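Long-range contacts in ketosynthase (PDB 6KXD), which forms part of the ishigamide ketosynthase/chain length factor of a highly reducing type II polyketide synthase and probably takes part in 3-oxoacyl-[acyl-carrier-protein] synthesis: residues P58-D63 against H212-H217; T81-R86 against A146-F151; T114-G119 against H165-P170; T270-R275 against G364-A369; A289-A294 against P320-L325. All blocks are in the same frame, centred on the assembly; numbering follows the deposited sequence.

Contact 1: P58-D63 against H212-H217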
# COMPACT_ATOMS: atom_id res chain seq x y z
N PRO B 58 -16.69 19.40 17.17
CA PRO B 58 -17.97 18.78 16.82
C PRO B 58 -17.71 17.47 16.05
O PRO B 58 -16.74 17.41 15.31
CB PRO B 58 -18.69 19.83 15.96
CG PRO B 58 -17.61 20.82 15.52
CD PRO B 58 -16.54 20.75 16.60
N LEU B 59 -18.54 16.46 16.30
CA LEU B 59 -18.49 15.15 15.63
C LEU B 59 -19.90 14.77 15.20
O LEU B 59 -20.87 15.24 15.79
CB LEU B 59 -17.95 14.09 16.59
CG LEU B 59 -16.49 14.22 16.99
CD1 LEU B 59 -16.19 13.32 18.17
CD2 LEU B 59 -15.56 13.91 15.83
N PRO B 60 -20.05 13.86 14.21
CA PRO B 60 -21.38 13.44 13.75
C PRO B 60 -22.12 12.64 14.82
O PRO B 60 -23.31 12.46 14.72
CB PRO B 60 -21.14 12.56 12.52
CG PRO B 60 -19.63 12.44 12.36
CD PRO B 60 -18.96 13.20 13.49
N SER B 61 -21.37 12.10 15.78
CA SER B 61 -21.88 11.37 16.89
C SER B 61 -20.97 11.64 18.09
O SER B 61 -19.75 11.79 17.94
CB SER B 61 -21.94 9.90 16.60
OG SER B 61 -22.30 9.20 17.77
N SER B 62 -21.57 11.62 19.28
CA SER B 62 -20.86 11.93 20.50
C SER B 62 -20.19 10.67 21.04
O SER B 62 -19.28 10.76 21.84
CB SER B 62 -21.79 12.53 21.53
OG SER B 62 -22.90 11.67 21.74
N ASP B 63 -20.71 9.51 20.63
CA ASP B 63 -20.27 8.24 21.14
C ASP B 63 -19.11 7.75 20.27
O ASP B 63 -19.20 7.74 19.04
CB ASP B 63 -21.44 7.27 21.18
CG ASP B 63 -22.43 7.59 22.30
OD1 ASP B 63 -22.01 8.26 23.27
OD2 ASP B 63 -23.57 7.12 22.22
N HIS B 212 -11.87 11.64 9.95
CA HIS B 212 -12.37 10.28 9.74
C HIS B 212 -13.85 10.17 10.09
O HIS B 212 -14.63 9.65 9.29
CB HIS B 212 -11.54 9.30 10.56
CG HIS B 212 -11.92 7.88 10.31
ND1 HIS B 212 -12.34 7.06 11.31
CD2 HIS B 212 -12.00 7.19 9.16
CE1 HIS B 212 -12.63 5.89 10.79
NE2 HIS B 212 -12.45 5.95 9.48
N ALA B 213 -14.22 10.62 11.29
CA ALA B 213 -15.59 10.50 11.74
C ALA B 213 -16.53 11.24 10.77
O ALA B 213 -17.53 10.68 10.35
CB ALA B 213 -15.76 11.02 13.14
N TRP B 214 -16.17 12.47 10.40
CA TRP B 214 -17.02 13.25 9.45
C TRP B 214 -17.03 12.60 8.07
O TRP B 214 -18.08 12.52 7.43
CB TRP B 214 -16.53 14.70 9.43
CG TRP B 214 -17.05 15.46 10.60
CD1 TRP B 214 -16.36 15.90 11.69
CD2 TRP B 214 -18.42 15.82 10.82
NE1 TRP B 214 -17.21 16.52 12.56
CE2 TRP B 214 -18.47 16.49 12.06
CE3 TRP B 214 -19.60 15.63 10.09
CZ2 TRP B 214 -19.67 16.98 12.58
CZ3 TRP B 214 -20.78 16.13 10.61
CH2 TRP B 214 -20.81 16.77 11.84
N PHE B 215 -15.89 12.09 7.60
CA PHE B 215 -15.88 11.51 6.27
C PHE B 215 -16.72 10.24 6.24
O PHE B 215 -17.42 9.99 5.25
CB PHE B 215 -14.47 11.20 5.80
CG PHE B 215 -13.68 12.41 5.36
CD1 PHE B 215 -14.29 13.63 5.14
CD2 PHE B 215 -12.31 12.32 5.16
CE1 PHE B 215 -13.55 14.74 4.74
CE2 PHE B 215 -11.58 13.42 4.74
CZ PHE B 215 -12.21 14.62 4.51
N GLU B 216 -16.62 9.45 7.30
CA GLU B 216 -17.41 8.22 7.42
C GLU B 216 -18.89 8.56 7.38
O GLU B 216 -19.67 7.86 6.74
CB GLU B 216 -17.11 7.51 8.74
CG GLU B 216 -15.85 6.67 8.66
CD GLU B 216 -15.91 5.60 7.58
OE1 GLU B 216 -16.77 4.69 7.69
OE2 GLU B 216 -15.13 5.71 6.62
N HIS B 217 -19.27 9.55 8.18
CA HIS B 217 -20.67 10.00 8.26
C HIS B 217 -21.15 10.43 6.86
O HIS B 217 -22.23 10.03 6.43
CB HIS B 217 -20.82 11.11 9.30
CG HIS B 217 -22.07 11.92 9.16
ND1 HIS B 217 -23.29 11.49 9.67
CD2 HIS B 217 -22.30 13.12 8.59
CE1 HIS B 217 -24.21 12.38 9.40
NE2 HIS B 217 -23.64 13.39 8.72
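Pro60 covers one face of the Trp214 indole. Its CD stands 3.7 Å from the centroid of the five-membered ring, almost straight above it, and makes a CH-pi contact. Pro60 CG and CB reach past the indole: CG lies 3.4 Å from Ala213 O, and CB 3.5 Å from His217 CG at the start of that side chain. The indole is also held at its edge, where NE1 donates to Pro58 O over 2.9 Å in a nearly straight bond (N-H...O 166°). That oxygen sits in the ring plane, whereas the donor stands above the plane of the carbonyl group. With chi1 at -80°, Trp214 CG is anti to the carbonyl carbon, and from there the indole reaches across to the loop. Leu59 CD2 adds a looser apolar touch to Ala213 CB at 4.0 Å. An alanine in place of Trp214 would probably leave Pro58 O without its donor and open a gap beside the Pro60 ring.

Farther out, Ser61 OG accepts from Asp63 N in an ST turn, and Asp63 forms a salt bridge with Lys51. Helix 210-219 meets the neighbouring chain here: Trp214 packs on Pro132 of that chain, and His217 NE2 bonds Glu133 of that chain. The bond to this carboxylate is consistent with a proton on NE2, and His217 ND1, buried without a partner in the model, would then probably be the unprotonated nitrogen.

Contact 2: T81-R86 against A146-F151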
# COMPACT_ATOMS: atom_id res chain seq x y z
N THR B 81 7.45 13.59 19.01
CA THR B 81 6.08 13.13 19.32
C THR B 81 5.09 14.29 19.31
O THR B 81 3.87 14.05 19.24
CB THR B 81 6.00 12.41 20.66
OG1 THR B 81 6.65 13.27 21.59
CG2 THR B 81 6.62 11.03 20.64
N ALA B 82 5.58 15.52 19.35
CA ALA B 82 4.67 16.69 19.45
C ALA B 82 3.71 16.78 18.25
O ALA B 82 2.58 17.20 18.41
CB ALA B 82 5.48 17.96 19.60
N LYS B 83 4.22 16.47 17.06
CA LYS B 83 3.48 16.58 15.80
C LYS B 83 3.08 15.20 15.27
O LYS B 83 2.54 15.07 14.16
CB LYS B 83 4.38 17.26 14.77
CG LYS B 83 4.85 18.67 15.12
CD LYS B 83 3.78 19.41 15.85
CE LYS B 83 3.80 20.92 15.65
NZ LYS B 83 2.46 21.45 16.01
N MET B 84 3.35 14.16 16.06
CA MET B 84 3.12 12.79 15.62
C MET B 84 1.62 12.53 15.48
O MET B 84 0.82 12.84 16.36
CB MET B 84 3.68 11.78 16.62
CG MET B 84 3.38 10.34 16.23
SD MET B 84 4.15 9.17 17.32
CE MET B 84 5.89 9.50 17.01
N ASP B 85 1.27 11.89 14.37
CA ASP B 85 -0.12 11.53 14.16
C ASP B 85 -0.47 10.34 15.06
O ASP B 85 0.34 9.46 15.38
CB ASP B 85 -0.39 11.20 12.70
CG ASP B 85 0.47 10.05 12.23
OD1 ASP B 85 1.71 10.15 12.33
OD2 ASP B 85 -0.11 9.02 11.81
N ARG B 86 -1.74 10.27 15.41
CA ARG B 86 -2.22 9.29 16.30
C ARG B 86 -2.05 7.90 15.67
O ARG B 86 -1.74 6.98 16.38
CB ARG B 86 -3.66 9.63 16.65
CG ARG B 86 -4.29 8.73 17.69
CD ARG B 86 -5.64 9.32 17.99
NE ARG B 86 -6.34 8.58 19.00
CZ ARG B 86 -6.17 8.73 20.30
NH1 ARG B 86 -5.33 9.65 20.75
NH2 ARG B 86 -6.83 7.96 21.14
N ALA B 146 4.88 22.50 8.91
CA ALA B 146 5.89 21.75 8.18
C ALA B 146 6.37 20.54 9.00
O ALA B 146 6.80 19.57 8.41
CB ALA B 146 7.04 22.64 7.79
N GLY B 147 6.28 20.64 10.33
CA GLY B 147 6.69 19.57 11.24
C GLY B 147 5.74 18.38 11.13
O GLY B 147 6.10 17.29 11.45
N ARG B 148 4.51 18.63 10.66
CA ARG B 148 3.48 17.54 10.52
C ARG B 148 3.72 16.75 9.23
O ARG B 148 3.21 15.63 9.11
CB ARG B 148 2.05 18.08 10.54
CG ARG B 148 1.58 18.70 11.85
CD ARG B 148 1.04 17.77 12.92
NE ARG B 148 -0.20 17.09 12.57
CZ ARG B 148 -1.42 17.63 12.61
NH1 ARG B 148 -1.56 18.93 12.81
NH2 ARG B 148 -2.49 16.88 12.43
N ILE B 149 4.50 17.29 8.28
CA ILE B 149 4.59 16.72 6.94
C ILE B 149 5.15 15.29 6.95
O ILE B 149 4.61 14.41 6.30
CB ILE B 149 5.39 17.67 6.02
CG1 ILE B 149 4.57 18.92 5.68
CG2 ILE B 149 5.87 16.96 4.77
CD1 ILE B 149 5.27 19.87 4.72
N PRO B 150 6.24 14.99 7.66
CA PRO B 150 6.77 13.62 7.65
C PRO B 150 5.65 12.60 7.98
O PRO B 150 5.40 11.56 7.25
CB PRO B 150 7.91 13.69 8.68
CG PRO B 150 8.31 15.15 8.74
CD PRO B 150 7.03 15.93 8.48
N PHE B 151 4.83 12.97 8.96
CA PHE B 151 3.84 12.09 9.52
C PHE B 151 2.71 11.78 8.52
O PHE B 151 2.01 10.82 8.71
CB PHE B 151 3.30 12.68 10.82
CG PHE B 151 4.37 12.81 11.87
CD1 PHE B 151 4.81 11.70 12.57
CD2 PHE B 151 4.94 14.04 12.16
CE1 PHE B 151 5.80 11.81 13.53
CE2 PHE B 151 5.92 14.15 13.13
CZ PHE B 151 6.36 13.04 13.81
O HOH W 1 0.53 14.61 12.48
O HOH W 2 0.64 8.63 9.27
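Phe151 lies against the backbone of Lys83 and Met84 in a surface contact that joins the loop ahead of helix 86-99 to the short helix 149-152. One face of the ring takes both residues. Met84 CA stands over its middle, 3.6 Å from the ring centroid, in a CH-pi contact, while Lys83 O is 3.3 Å from Phe151 CD2 on the same face. Met84 CB adds an apolar touch to Phe151 CE1 at 3.7 Å. Asp85 is the N-cap of helix 86-99, its side chain capping a backbone N just past the loop and bonding Thr88. Asp85 OD1 lies 3.3 Å from Phe151 CB, the carboxylate and ring planes being turned 53° apart. An alanine in place of Phe151 would probably open a gap beside Met84 CA and leave the loop freer to shift.

On the flank, Arg148 CD passes Lys83 O at 3.3 Å, and a water links the pair, donating to Lys83 O at 2.7 Å and accepting from Arg148 NE at 2.6 Å. It lies in the guanidinium plane. The two cationic ends stay apart, Lys83 pairing with Asp145 and Arg148 with Asp130.

Contact 3: T114-G119 against H165-P170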
# COMPACT_ATOMS: atom_id res chain seq x y z
N THR B 114 13.52 -9.35 9.18
CA THR B 114 12.24 -9.11 9.80
C THR B 114 11.49 -8.08 8.96
O THR B 114 11.92 -6.96 8.84
CB THR B 114 12.29 -8.59 11.22
OG1 THR B 114 13.04 -9.51 12.02
CG2 THR B 114 10.91 -8.44 11.82
N GLY B 115 10.37 -8.50 8.41
CA GLY B 115 9.53 -7.62 7.62
C GLY B 115 8.52 -6.87 8.48
O GLY B 115 8.14 -7.30 9.63
N VAL B 116 7.99 -5.77 7.92
CA VAL B 116 6.92 -5.05 8.52
C VAL B 116 5.87 -4.83 7.44
O VAL B 116 6.26 -4.33 6.38
CB VAL B 116 7.35 -3.67 9.05
CG1 VAL B 116 6.14 -2.87 9.53
CG2 VAL B 116 8.38 -3.80 10.17
N VAL B 117 4.62 -5.22 7.71
CA VAL B 117 3.54 -4.80 6.80
C VAL B 117 2.33 -4.37 7.63
O VAL B 117 1.85 -5.12 8.49
CB VAL B 117 3.18 -5.87 5.76
CG1 VAL B 117 2.80 -7.21 6.35
CG2 VAL B 117 2.09 -5.35 4.83
N LEU B 118 1.85 -3.13 7.39
CA LEU B 118 0.77 -2.55 8.09
C LEU B 118 -0.38 -2.24 7.12
O LEU B 118 -0.13 -1.67 6.08
CB LEU B 118 1.21 -1.26 8.76
CG LEU B 118 0.22 -0.66 9.76
CD1 LEU B 118 0.02 -1.54 10.99
CD2 LEU B 118 0.68 0.73 10.19
N GLY B 119 -1.59 -2.67 7.46
CA GLY B 119 -2.79 -2.27 6.70
C GLY B 119 -3.42 -0.99 7.28
O GLY B 119 -3.49 -0.73 8.50
N HIS B 165 12.54 0.36 15.88
CA HIS B 165 13.05 -0.94 16.26
C HIS B 165 14.20 -1.40 15.38
O HIS B 165 14.51 -2.60 15.35
CB HIS B 165 11.92 -1.97 16.24
CG HIS B 165 10.90 -1.63 17.25
ND1 HIS B 165 11.15 -1.71 18.63
CD2 HIS B 165 9.65 -1.17 17.11
CE1 HIS B 165 10.08 -1.31 19.28
NE2 HIS B 165 9.14 -0.94 18.35
N ASP B 166 14.72 -0.46 14.59
CA ASP B 166 15.79 -0.73 13.67
C ASP B 166 15.47 -1.94 12.80
O ASP B 166 16.21 -2.95 12.76
CB ASP B 166 17.11 -0.91 14.43
CG ASP B 166 18.32 -0.60 13.56
OD1 ASP B 166 18.11 -0.34 12.37
OD2 ASP B 166 19.44 -0.62 14.08
N LEU B 167 14.37 -1.83 12.02
CA LEU B 167 13.99 -2.88 11.14
C LEU B 167 14.32 -2.49 9.69
O LEU B 167 13.52 -1.90 8.96
CB LEU B 167 12.50 -3.18 11.33
CG LEU B 167 12.08 -3.49 12.77
CD1 LEU B 167 10.58 -3.61 12.89
CD2 LEU B 167 12.71 -4.78 13.28
N LYS B 168 15.50 -2.94 9.23
CA LYS B 168 15.94 -2.64 7.89
C LYS B 168 15.35 -3.57 6.83
O LYS B 168 15.64 -3.43 5.65
CB LYS B 168 17.47 -2.70 7.84
CG LYS B 168 18.16 -1.64 8.69
CD LYS B 168 19.67 -1.72 8.60
CE LYS B 168 20.35 -1.47 9.93
NZ LYS B 168 20.01 -0.13 10.44
N GLY B 169 14.54 -4.56 7.22
CA GLY B 169 13.98 -5.48 6.29
C GLY B 169 12.78 -4.90 5.55
O GLY B 169 12.49 -3.72 5.66
N PRO B 170 12.04 -5.72 4.80
CA PRO B 170 10.96 -5.22 3.95
C PRO B 170 9.97 -4.42 4.81
O PRO B 170 9.65 -4.76 5.96
CB PRO B 170 10.32 -6.51 3.43
CG PRO B 170 11.47 -7.49 3.44
CD PRO B 170 12.19 -7.18 4.72
O HOH W 3 13.99 -5.63 9.69
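Leu167, Pro170 and Thr114 bury the most surface where the loop behind helix 156-165 runs up to strand 114-119. Leu167 turns its side chain to the strand, with CG anti to the carbonyl carbon (chi1 -54°), and meets the Val116 side chain at about a right angle. Leu167 CD1 is 3.5 Å from Val116 CG2, and Leu167 CD2 a looser 4.3 Å from Thr114 CG2. Pro170 lays its ring CD 4.0 Å from Gly115 CA and bonds through its carbonyl. Pro170 O accepts from Val116 N at 2.8 Å (N-H...O 155°), and Gly115 CA comes within 3.3 Å of Pro170 O in a CA-H...O contact. This bond leads into the parallel pairing of strands 114-119 and 171-174, part of the core sheet expected of the thiolase fold. Thr114 offers its carbonyl: a water donates to Thr114 O at 2.6 Å and accepts from Gly169 N at 2.7 Å, while Gly169 CA makes a long CA-H...O contact with Thr114 O. A side chain on Gly169 would run into that oxygen. The neighbouring chain packs along the loop, Leu262 of that chain on Pro170, and Arg279 of that chain bonds Lys168 O. One direct bond and one water bridge thus give Val116 N, Pro170 O, Thr114 O and Gly169 N partners in a contact whose touching residues are all buried.

Contact 4: T270-R275 against G364-A369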
# COMPACT_ATOMS: atom_id res chain seq x y z
N THR B 270 -19.52 -15.80 1.27
CA THR B 270 -19.71 -17.26 1.16
C THR B 270 -18.65 -17.89 0.27
O THR B 270 -18.00 -18.84 0.69
CB THR B 270 -21.12 -17.61 0.69
OG1 THR B 270 -22.01 -17.06 1.67
CG2 THR B 270 -21.30 -19.11 0.53
N ALA B 271 -18.41 -17.32 -0.92
CA ALA B 271 -17.49 -17.88 -1.86
C ALA B 271 -16.07 -17.79 -1.31
O ALA B 271 -15.30 -18.72 -1.42
CB ALA B 271 -17.58 -17.21 -3.20
N CYS B 272 -15.75 -16.64 -0.72
CA CYS B 272 -14.46 -16.42 -0.18
C CYS B 272 -14.15 -17.39 0.96
O CYS B 272 -13.08 -17.99 0.98
CB CYS B 272 -14.38 -14.98 0.33
SG CYS B 272 -12.66 -14.48 0.56
N ALA B 273 -15.10 -17.56 1.88
CA ALA B 273 -14.95 -18.43 3.06
C ALA B 273 -14.81 -19.88 2.59
O ALA B 273 -13.94 -20.61 3.02
CB ALA B 273 -16.10 -18.26 3.99
N ARG B 274 -15.64 -20.27 1.62
CA ARG B 274 -15.59 -21.69 1.18
C ARG B 274 -14.25 -22.00 0.53
O ARG B 274 -13.65 -23.07 0.80
CB ARG B 274 -16.72 -22.00 0.20
CG ARG B 274 -18.04 -22.15 0.93
CD ARG B 274 -19.12 -22.78 0.08
NE ARG B 274 -20.37 -22.67 0.80
CZ ARG B 274 -20.72 -23.38 1.87
NH1 ARG B 274 -20.04 -24.45 2.26
NH2 ARG B 274 -21.79 -23.01 2.56
N ARG B 275 -13.72 -21.05 -0.25
CA ARG B 275 -12.43 -21.18 -0.83
C ARG B 275 -11.37 -21.24 0.27
O ARG B 275 -10.51 -22.07 0.21
CB ARG B 275 -12.10 -20.06 -1.82
CG ARG B 275 -10.87 -20.32 -2.68
CD ARG B 275 -10.73 -19.30 -3.82
NE ARG B 275 -10.62 -19.92 -5.15
CZ ARG B 275 -11.65 -20.24 -5.95
NH1 ARG B 275 -12.90 -20.02 -5.57
NH2 ARG B 275 -11.43 -20.80 -7.13
N GLY B 364 -15.40 -2.74 -1.68
CA GLY B 364 -15.84 -3.94 -2.45
C GLY B 364 -15.09 -5.24 -2.09
O GLY B 364 -15.51 -6.36 -2.43
N ALA B 365 -13.99 -5.10 -1.35
CA ALA B 365 -13.13 -6.22 -1.01
C ALA B 365 -13.77 -7.11 0.06
O ALA B 365 -14.44 -6.64 0.97
CB ALA B 365 -11.80 -5.72 -0.57
N VAL B 366 -13.53 -8.42 -0.07
CA VAL B 366 -13.85 -9.38 0.92
C VAL B 366 -12.59 -10.22 1.19
O VAL B 366 -11.81 -10.50 0.29
CB VAL B 366 -15.03 -10.24 0.44
CG1 VAL B 366 -15.30 -11.37 1.42
CG2 VAL B 366 -16.28 -9.37 0.24
N ALA B 367 -12.36 -10.53 2.45
CA ALA B 367 -11.23 -11.41 2.78
C ALA B 367 -11.61 -12.32 3.95
O ALA B 367 -12.37 -11.95 4.88
CB ALA B 367 -10.01 -10.59 3.05
N VAL B 368 -11.03 -13.53 3.91
CA VAL B 368 -11.25 -14.50 4.89
C VAL B 368 -9.91 -15.14 5.23
O VAL B 368 -9.15 -15.42 4.32
CB VAL B 368 -12.25 -15.56 4.41
CG1 VAL B 368 -12.34 -16.70 5.41
CG2 VAL B 368 -13.62 -14.96 4.16
N ALA B 369 -9.67 -15.34 6.52
CA ALA B 369 -8.53 -16.12 6.94
C ALA B 369 -9.01 -17.30 7.78
O ALA B 369 -9.85 -17.16 8.68
CB ALA B 369 -7.51 -15.31 7.70
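Cys272 reaches from helix 265-280 onto two valines of strand 365-373, in the helix-on-sheet packing of the C-terminal part of this thiolase-type fold. The two short segments run nearly the same way, with 28° between their directions, and their axes approach to 7.6 Å.

The side chain of Cys272 points at the strand from its first bond. Cys272 CB lies 3.9 Å from Val366 CG1, and it is just as near Val368 CG2, so it stands between two residues that share a face of the strand. Chi1 of -163° then places Cys272 SG anti to the backbone N, where it touches Val368 CG2 at 3.8 Å and also lies against the strand backbone, 4.0 Å from Ala367 CA. Ala367 itself points its CB away from the helix and packs on Thr257 of strand 250-259, as expected from the alternation of side chains along a strand.

Val368 serves the next helix residue as well. Its CG1 is anti to the backbone N and comes to 3.9 Å from Ala273 CA. Around these atoms, Ala273 also rests on Leu310 of helix 298-310, and Val368 on Leu356 and Cys358 of strand 354-360, and all the touching residues are buried. On the remaining branch, Val368 CG2 sits 3.8 Å from Ala273 N and touches the methyl CB of Ala273 at 4.1 Å.

Contact 5: A289-A294 against P320-L325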
# COMPACT_ATOMS: atom_id res chain seq x y z
N ALA B 289 -14.31 -21.10 16.00
CA ALA B 289 -14.55 -19.68 16.22
C ALA B 289 -14.59 -18.98 14.87
O ALA B 289 -13.71 -19.21 14.03
CB ALA B 289 -13.48 -19.08 17.11
N ALA B 290 -15.66 -18.23 14.65
CA ALA B 290 -15.82 -17.44 13.46
C ALA B 290 -16.11 -16.00 13.88
O ALA B 290 -17.04 -15.73 14.62
CB ALA B 290 -16.94 -17.97 12.61
N VAL B 291 -15.29 -15.08 13.35
CA VAL B 291 -15.31 -13.70 13.77
C VAL B 291 -15.46 -12.84 12.53
O VAL B 291 -14.51 -12.59 11.81
CB VAL B 291 -14.06 -13.32 14.58
CG1 VAL B 291 -14.20 -11.90 15.05
CG2 VAL B 291 -13.84 -14.25 15.76
N PRO B 292 -16.70 -12.39 12.26
CA PRO B 292 -17.00 -11.45 11.19
C PRO B 292 -16.57 -10.06 11.63
O PRO B 292 -16.42 -9.84 12.81
CB PRO B 292 -18.53 -11.53 11.02
CG PRO B 292 -19.04 -12.20 12.26
CD PRO B 292 -17.89 -12.85 12.99
N CYS B 293 -16.46 -9.12 10.69
CA CYS B 293 -16.01 -7.78 11.06
C CYS B 293 -17.16 -6.96 11.66
O CYS B 293 -16.94 -5.94 12.27
CB CYS B 293 -15.38 -7.04 9.89
SG CYS B 293 -16.54 -6.69 8.54
N ALA B 294 -18.39 -7.38 11.38
CA ALA B 294 -19.59 -6.73 11.97
C ALA B 294 -19.70 -5.26 11.50
O ALA B 294 -20.16 -4.41 12.25
CB ALA B 294 -19.51 -6.83 13.46
N PRO B 320 -17.06 -12.70 21.48
CA PRO B 320 -18.00 -11.57 21.43
C PRO B 320 -17.95 -10.78 20.12
O PRO B 320 -16.92 -10.77 19.44
CB PRO B 320 -17.55 -10.73 22.63
CG PRO B 320 -16.93 -11.74 23.58
CD PRO B 320 -16.16 -12.67 22.65
N SER B 321 -19.07 -10.14 19.78
CA SER B 321 -19.18 -9.35 18.55
C SER B 321 -18.07 -8.30 18.55
O SER B 321 -17.80 -7.73 19.57
CB SER B 321 -20.50 -8.68 18.37
OG SER B 321 -20.50 -7.95 17.14
N MET B 322 -17.47 -8.08 17.38
CA MET B 322 -16.55 -6.97 17.13
C MET B 322 -17.29 -5.64 17.23
O MET B 322 -16.65 -4.63 17.44
CB MET B 322 -15.91 -7.06 15.74
CG MET B 322 -14.95 -8.21 15.60
SD MET B 322 -13.56 -8.05 16.76
CE MET B 322 -14.02 -9.23 18.03
N GLU B 323 -18.63 -5.64 17.15
CA GLU B 323 -19.44 -4.40 17.37
C GLU B 323 -19.12 -3.72 18.70
O GLU B 323 -19.27 -2.55 18.81
CB GLU B 323 -20.94 -4.70 17.37
CG GLU B 323 -21.56 -4.66 16.00
CD GLU B 323 -22.98 -5.19 15.96
OE1 GLU B 323 -23.51 -5.32 14.84
OE2 GLU B 323 -23.53 -5.48 17.04
N LEU B 324 -18.63 -4.45 19.70
CA LEU B 324 -18.35 -3.86 20.99
C LEU B 324 -17.22 -2.81 20.89
O LEU B 324 -17.10 -1.97 21.78
CB LEU B 324 -17.93 -4.98 21.95
CG LEU B 324 -19.04 -5.96 22.34
CD1 LEU B 324 -18.45 -7.23 22.92
CD2 LEU B 324 -19.99 -5.32 23.34
N LEU B 325 -16.39 -2.89 19.84
CA LEU B 325 -15.26 -1.95 19.60
C LEU B 325 -15.62 -0.80 18.66
O LEU B 325 -14.76 0.05 18.35
CB LEU B 325 -14.10 -2.72 18.99
CG LEU B 325 -13.53 -3.85 19.84
CD1 LEU B 325 -12.32 -4.45 19.14
CD2 LEU B 325 -13.18 -3.35 21.23
O HOH W 4 -17.85 -9.95 15.17
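Where strand 287-291 runs out into a loop, Val291 through Ala294 meet a short 3-10 turn, residues 322-325, chiefly through the side chain of Met322, with Ala294 set against Ser321 and Glu323. Met322 CG is anti to its carbonyl carbon (chi1 -69°), and the chain bends again at chi2 and chi3. Met322 CG lies 3.5 Å from Pro292 O and 3.8 Å from Val291 CG1, and Met322 CE returns to the same valine methyl, Val291 CG1, at 4.0 Å. The two side chains meet at about a right angle. Behind them, Val291 packs on Val340 and Met322 on Ala339, both on helix 332-344, which closes this buried end of the contact.

An ST turn leads into the 3-10 segment: Ser321 OG, anti to its backbone N, accepts from Glu323 N at 3.0 Å and ties down the start of that segment. Met322 N donates to a water at 2.9 Å; this water donates in turn to Pro292 O at 2.8 Å. The polar link between the two loops is thus bridged by solvent. Toward the surface, Ala294 takes left-handed backbone angles (phi 63°) and directs its CB at the turn, where Ala294 CB touches Glu323 CG at 3.9 Å and comes close to Ser321 OG. Glu323 continues outward from there as an extended chain. On the strand side, Val291 O accepts from Gln336 of helix 332-344, and Glu303 of helix 298-310 takes the N-H of Cys293.

In the fold
From the N terminus, residues 58-63 open the long loop that contact 1 closes at helix 210-219, and contacts 2 and 3 lie inside it. These two cross, because 114-119 opens contact 3 before contact 2 closes at 146-151, and contact 3 closes later at 165-170. They tie the loop ahead of helix 86-99 to helix 149-152, and strand 114-119 to the loop after helix 156-165. Contact 4 opens afterwards on helix 265-280 and closes at strand 365-373; contact 5, nested inside, ties the end of strand 287-291 to the loop before helix 332-344. Their centres are about 16 Å apart, whereas contacts 2 and 4, about 37 Å apart, lie on opposite sides of the chain's centre.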